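Local coordinates for protein globin (Geobacter sulfurreducens, PDB 2W31) that binds heme through two axial histidines as the globin domain of a membrane-bound globin-coupled sensor, and probably binds oxygen, at residues F25-A28 with E29-E33; Q60-K63 with Q64-D68. All coordinates share one frame; numbering follows the deposited sequence.

Interaction 1: residues F25-A28 with E29-E33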
loop_
_atom_site.group_PDB
_atom_site.type_symbol
_atom_site.label_atom_id
_atom_site.label_comp_id
_atom_site.label_asym_id
_atom_site.label_seq_id
_atom_site.Cartn_x
_atom_site.Cartn_y
_atom_site.Cartn_z
ATOM N N PHE A 25 -17.954 -9.006 -3.512
ATOM C CA PHE A 25 -18.653 -8.897 -2.241
ATOM C C PHE A 25 -18.944 -10.298 -1.605
ATOM O O PHE A 25 -18.661 -10.523 -0.407
ATOM C CB PHE A 25 -19.937 -8.019 -2.336
ATOM C CG PHE A 25 -20.542 -7.772 -1.001
ATOM C CD1 PHE A 25 -20.296 -6.577 -0.329
ATOM C CD2 PHE A 25 -21.329 -8.769 -0.376
ATOM C CE1 PHE A 25 -20.792 -6.365 0.965
ATOM C CE2 PHE A 25 -21.835 -8.556 0.898
ATOM C CZ PHE A 25 -21.567 -7.349 1.573
ATOM N N PRO A 26 -19.484 -11.247 -2.412
ATOM C CA PRO A 26 -19.752 -12.569 -1.809
ATOM C C PRO A 26 -18.524 -13.243 -1.189
ATOM O O PRO A 26 -18.627 -13.794 -0.094
ATOM C CB PRO A 26 -20.318 -13.392 -2.997
ATOM C CG PRO A 26 -20.926 -12.376 -3.926
ATOM C CD PRO A 26 -19.955 -11.175 -3.812
ATOM N N LEU A 27 -17.378 -13.186 -1.854
ATOM C CA LEU A 27 -16.162 -13.743 -1.274
ATOM C C LEU A 27 -15.685 -13.037 -0.030
ATOM O O LEU A 27 -15.240 -13.664 0.942
ATOM C CB LEU A 27 -15.049 -13.766 -2.303
ATOM C CG LEU A 27 -15.080 -14.979 -3.222
ATOM C CD1 LEU A 27 -14.087 -14.808 -4.353
ATOM C CD2 LEU A 27 -14.839 -16.310 -2.432
ATOM N N ALA A 28 -15.771 -11.709 -0.049
ATOM C CA ALA A 28 -15.376 -10.942 1.128
ATOM C C ALA A 28 -16.268 -11.261 2.300
ATOM O O ALA A 28 -15.791 -11.467 3.422
ATOM C CB ALA A 28 -15.370 -9.449 0.828
ATOM N N GLU A 29 -17.575 -11.347 2.031
ATOM C CA GLU A 29 -18.523 -11.667 3.075
ATOM C C GLU A 29 -18.315 -13.075 3.636
ATOM O O GLU A 29 -18.292 -13.254 4.843
ATOM C CB GLU A 29 -19.943 -11.476 2.546
ATOM C CG GLU A 29 -20.936 -11.229 3.639
ATOM C CD GLU A 29 -21.439 -12.513 4.259
ATOM O OE1 GLU A 29 -21.349 -13.588 3.610
ATOM O OE2 GLU A 29 -21.926 -12.448 5.399
ATOM N N THR A 30 -18.098 -14.042 2.755
ATOM C CA THR A 30 -17.793 -15.433 3.149
ATOM C C THR A 30 -16.571 -15.517 4.075
ATOM O O THR A 30 -16.551 -16.326 5.046
ATOM C CB THR A 30 -17.560 -16.291 1.890
ATOM O OG1 THR A 30 -18.808 -16.469 1.201
ATOM C CG2 THR A 30 -16.954 -17.679 2.224
ATOM N N ASN A 31 -15.579 -14.669 3.775
ATOM C CA ASN A 31 -14.281 -14.662 4.458
ATOM C C ASN A 31 -14.113 -13.638 5.585
ATOM O O ASN A 31 -13.021 -13.499 6.147
ATOM C CB ASN A 31 -13.173 -14.458 3.425
ATOM C CG ASN A 31 -12.925 -15.697 2.607
ATOM O OD1 ASN A 31 -13.446 -15.845 1.507
ATOM N ND2 ASN A 31 -12.138 -16.612 3.159
ATOM N N LYS A 32 -15.190 -12.925 5.929
ATOM C CA LYS A 32 -15.096 -11.801 6.828
ATOM C C LYS A 32 -14.592 -12.188 8.222
ATOM O O LYS A 32 -13.785 -11.468 8.813
ATOM C CB LYS A 32 -16.440 -11.034 6.886
ATOM C CG LYS A 32 -17.598 -11.703 7.627
ATOM C CD LYS A 32 -18.855 -10.827 7.435
ATOM C CE LYS A 32 -19.982 -11.194 8.397
ATOM N NZ LYS A 32 -20.522 -12.523 8.053
ATOM N N GLU A 33 -15.059 -13.325 8.736
ATOM C CA GLU A 33 -14.617 -13.772 10.072
ATOM C C GLU A 33 -13.146 -14.235 10.091
ATOM O O GLU A 33 -12.425 -13.986 11.079
ATOM C CB GLU A 33 -15.546 -14.873 10.639
ATOM C CG GLU A 33 -16.969 -14.393 10.892
ATOM C CD GLU A 33 -17.893 -14.598 9.695
ATOM O OE1 GLU A 33 -17.442 -15.074 8.624
ATOM O OE2 GLU A 33 -19.099 -14.296 9.834
#
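Phe25 and Glu29 meet one helical turn apart, the aromatic ring crossing the glutamate chain at a slant: ring atom CE2 of Phe25 lies 3.8 Å from CB of Glu29, with CG of Glu29 scarcely farther. Both side chains start with CG anti to the backbone N (chi1 -173° for Phe25, -156° for Glu29), and the bend of Glu29 at chi2 turns its carboxylate away from the ring, the two planes staying within 14° of each other. Beneath them Glu29 N donates a straight bond to Phe25 O (2.8 Å). The next carbonyl is gripped twice: Thr30 N approaches Pro26 O at 2.9 Å from one face of the carbonyl plane, and the hydroxyl OG1 of Thr30 approaches Pro26 O at 3.0 Å from the opposite face, well above the plane. The hydroxyl can fold back because it sits beside its own backbone N, anti to the carbonyl carbon. Asn31 N bonds Leu27 O at 3.0 Å and makes a second, weak bond to Ala28 O as helix 25-30 gives way to helix 32-44. Across this break NZ of Lys32 makes salt bridges to two carboxylates, Glu29 OE2 at 3.0 Å and Glu33 OE2 at 2.9 Å, each met from above the carboxylate plane. The inner side of the stretch packs on helices 62-72 and 100-121, Ala28 against Phe70 and Leu27 against Ile117. The lysine charge thus bridges the two helices through side chains, its ammonium probably easing the mutual repulsion of the two glutamates, while the threonine hydroxyl supplements the main-chain bonding of the last turn before the break.

Interaction 2: residues Q60-K63 with Q64-D68. With HEM (protoporphyrin IX containing Fe), chain C.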
loop_
_atom_site.group_PDB
_atom_site.type_symbol
_atom_site.label_atom_id
_atom_site.label_comp_id
_atom_site.label_asym_id
_atom_site.label_seq_id
_atom_site.Cartn_x
_atom_site.Cartn_y
_atom_site.Cartn_z
ATOM N N GLN A 60 -15.514 -6.604 23.775
ATOM C CA GLN A 60 -15.742 -7.489 22.635
ATOM C C GLN A 60 -16.454 -6.782 21.480
ATOM O O GLN A 60 -17.517 -7.219 21.008
ATOM C CB GLN A 60 -16.487 -8.767 23.063
ATOM C CG GLN A 60 -15.601 -9.772 23.814
ATOM C CD GLN A 60 -14.563 -10.448 22.909
ATOM O OE1 GLN A 60 -14.909 -11.306 22.085
ATOM N NE2 GLN A 60 -13.292 -10.066 23.059
ATOM N N LYS A 61 -15.848 -5.690 21.030
ATOM C CA LYS A 61 -16.448 -4.836 20.028
ATOM C C LYS A 61 -15.525 -4.639 18.841
ATOM O O LYS A 61 -15.992 -4.632 17.698
ATOM C CB LYS A 61 -16.790 -3.465 20.609
ATOM C CG LYS A 61 -17.933 -3.483 21.611
ATOM C CD LYS A 61 -19.038 -2.531 21.198
ATOM C CE LYS A 61 -20.155 -2.510 22.243
ATOM N NZ LYS A 61 -21.131 -1.412 21.943
ATOM N N LEU A 62 -14.229 -4.470 19.105
ATOM C CA LEU A 62 -13.291 -4.014 18.060
ATOM C C LEU A 62 -13.064 -4.997 16.909
ATOM O O LEU A 62 -12.829 -4.551 15.784
ATOM C CB LEU A 62 -11.956 -3.547 18.654
ATOM C CG LEU A 62 -12.018 -2.249 19.475
ATOM C CD1 LEU A 62 -10.696 -1.970 20.151
ATOM C CD2 LEU A 62 -12.454 -1.021 18.614
ATOM N N LYS A 63 -13.104 -6.304 17.167
ATOM C CA LYS A 63 -13.051 -7.299 16.085
ATOM C C LYS A 63 -14.190 -7.066 15.076
ATOM O O LYS A 63 -13.967 -7.070 13.856
ATOM C CB LYS A 63 -13.085 -8.735 16.649
ATOM C CG LYS A 63 -12.800 -9.816 15.606
ATOM C CD LYS A 63 -12.915 -11.238 16.177
ATOM C CE LYS A 63 -11.609 -11.763 16.704
ATOM N NZ LYS A 63 -11.815 -13.163 17.185
ATOM N N GLN A 64 -15.413 -6.883 15.577
ATOM C CA GLN A 64 -16.567 -6.595 14.724
ATOM C C GLN A 64 -16.446 -5.245 14.003
ATOM O O GLN A 64 -16.795 -5.137 12.819
ATOM C CB GLN A 64 -17.856 -6.600 15.570
ATOM C CG GLN A 64 -19.135 -6.385 14.752
ATOM C CD GLN A 64 -19.466 -7.585 13.908
ATOM O OE1 GLN A 64 -19.332 -8.729 14.365
ATOM N NE2 GLN A 64 -19.882 -7.348 12.662
ATOM N N THR A 65 -15.956 -4.219 14.696
ATOM C CA THR A 65 -15.788 -2.906 14.074
ATOM C C THR A 65 -14.855 -2.947 12.843
ATOM O O THR A 65 -15.165 -2.367 11.784
ATOM C CB THR A 65 -15.243 -1.911 15.107
ATOM O OG1 THR A 65 -16.255 -1.679 16.089
ATOM C CG2 THR A 65 -14.888 -0.588 14.469
ATOM N N HIS A 66 -13.739 -3.650 12.976
ATOM C CA HIS A 66 -12.795 -3.740 11.852
ATOM C C HIS A 66 -13.300 -4.728 10.784
ATOM O O HIS A 66 -13.081 -4.500 9.565
ATOM C CB HIS A 66 -11.408 -4.062 12.378
ATOM C CG HIS A 66 -10.840 -2.950 13.194
ATOM N ND1 HIS A 66 -11.108 -2.794 14.535
ATOM C CD2 HIS A 66 -10.069 -1.895 12.839
ATOM C CE1 HIS A 66 -10.517 -1.695 14.968
ATOM N NE2 HIS A 66 -9.839 -1.159 13.966
ATOM N N GLN A 67 -14.054 -5.761 11.209
ATOM C CA GLN A 67 -14.678 -6.691 10.252
ATOM C C GLN A 67 -15.655 -5.913 9.336
ATOM O O GLN A 67 -15.672 -6.092 8.091
ATOM C CB GLN A 67 -15.429 -7.810 11.002
ATOM C CG GLN A 67 -15.951 -8.891 10.078
ATOM C CD GLN A 67 -16.675 -9.944 10.860
ATOM O OE1 GLN A 67 -16.051 -10.866 11.395
ATOM N NE2 GLN A 67 -17.991 -9.807 10.951
ATOM N N ASP A 68 -16.429 -5.022 9.938
ATOM C CA ASP A 68 -17.441 -4.243 9.203
ATOM C C ASP A 68 -16.776 -3.319 8.187
ATOM O O ASP A 68 -17.248 -3.203 7.054
ATOM C CB ASP A 68 -18.346 -3.409 10.137
ATOM C CG ASP A 68 -19.311 -4.241 10.990
ATOM O OD1 ASP A 68 -19.603 -5.428 10.686
ATOM O OD2 ASP A 68 -19.788 -3.644 11.992
HETATM C CHA HEM C . -11.622 2.284 15.470
HETATM C CHB HEM C . -10.751 0.894 10.939
HETATM C CHC HEM C . -6.184 -0.084 12.232
HETATM C CHD HEM C . -7.521 0.073 16.872
HETATM C C1A HEM C . -11.792 2.010 14.129
HETATM C C2A HEM C . -12.996 2.250 13.354
HETATM C C3A HEM C . -12.769 1.844 12.099
HETATM C C4A HEM C . -11.394 1.356 12.061
HETATM C CMA HEM C . -13.720 1.877 10.886
HETATM C CAA HEM C . -14.310 2.887 13.908
HETATM C CBA HEM C . -13.985 4.384 13.977
HETATM C CGA HEM C . -15.192 5.292 14.103
HETATM O O1A HEM C . -15.981 5.430 13.127
HETATM O O2A HEM C . -15.347 5.900 15.200
HETATM C C1B HEM C . -9.391 0.645 10.867
HETATM C C2B HEM C . -8.607 0.441 9.658
HETATM C C3B HEM C . -7.344 0.174 10.007
HETATM C C4B HEM C . -7.294 0.148 11.462
HETATM C CMB HEM C . -9.225 0.569 8.248
HETATM C CAB HEM C . -6.143 -0.129 9.113
HETATM C CBB HEM C . -6.251 -0.911 8.022
HETATM C C1C HEM C . -6.163 -0.209 13.599
HETATM C C2C HEM C . -5.072 -0.713 14.397
HETATM C C3C HEM C . -5.456 -0.706 15.677
HETATM C C4C HEM C . -6.798 -0.166 15.731
HETATM C CMC HEM C . -3.721 -1.195 13.871
HETATM C CAC HEM C . -4.601 -1.156 16.879
HETATM C CBC HEM C . -5.000 -2.046 17.783
HETATM C C1D HEM C . -8.681 0.800 16.925
HETATM C C2D HEM C . -9.278 1.347 18.152
HETATM C C3D HEM C . -10.554 2.044 17.726
HETATM C C4D HEM C . -10.625 1.833 16.284
HETATM C CMD HEM C . -8.702 1.254 19.559
HETATM C CAD HEM C . -11.597 2.776 18.614
HETATM C CBD HEM C . -11.142 4.166 19.014
HETATM C CGD HEM C . -12.039 4.641 20.140
HETATM O O1D HEM C . -12.087 3.997 21.223
HETATM O O2D HEM C . -12.710 5.679 19.953
HETATM N NA HEM C . -10.825 1.452 13.322
HETATM N NB HEM C . -8.559 0.463 11.939
HETATM N NC HEM C . -7.224 0.120 14.437
HETATM N ND HEM C . -9.509 1.116 15.873
HETATM FE FE HEM C . -9.024 0.769 13.884
HETATM O O HOH W 1 -18.486 -3.429 17.209
#
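Leu62 and His66 are joined at the carbonyl of Leu62, whose O accepts both His66 N, at 3.1 Å, and His66 ND1, at 2.8 Å, from opposite faces of its plane. The bond from ND1 is nearly straight (168°) and lies in the imidazole plane, fixing the ring's rotation while NE2 of His66 binds the heme iron at 2.1 Å. The isobutyl group of Leu62 reaches the porphyrin, CD2 lying 3.7 Å from heme C3D. Shortening this side chain to an alanine is likely to open a gap beside that pyrrole and leave the heme less firmly packed. Lys63 sends its chain the other way, with CG anti to the backbone N (chi1 -170°) and a bend at chi3, to a salt bridge with Asp37 and a cation-pi contact with Tyr40, while its carbonyl O accepts Gln67 N. On the outer surface Gln64 lays CB against Lys61 O and bends at chi2 to give NE2 to Asp68 OD1 (2.8 Å), on the syn side but well tilted out of the carboxylate plane, in a rather bent bond. With His93 as the second axial ligand, the arrangement is a bis-histidyl, hexacoordinate globin heme site, in which a backbone carbonyl orients one histidine.

How the interactions relate
Interaction 1 is a surface contact and interaction 2 a partly buried one facing the heme, yet both are local, each running along its own continuous stretch. Interaction 1 spans the junction of helices 25-30 and 32-44, whereas interaction 2 covers the opening turns of helix 62-72. They meet directly, as OE1 of Gln67 packs 3.5 Å from CA of Glu33, and interaction 2 also reaches helix 32-44 through Lys63 and Asp37. In each, a carbonyl accepts a backbone N and a side-chain donor four residues on, but a threonine hydroxyl serves at the surface and an iron-bound imidazole at the heme. Interaction 1 holds its ion pairs within its own segments; the lysine of interaction 2 pairs outward and its leucine packs on the porphyrin.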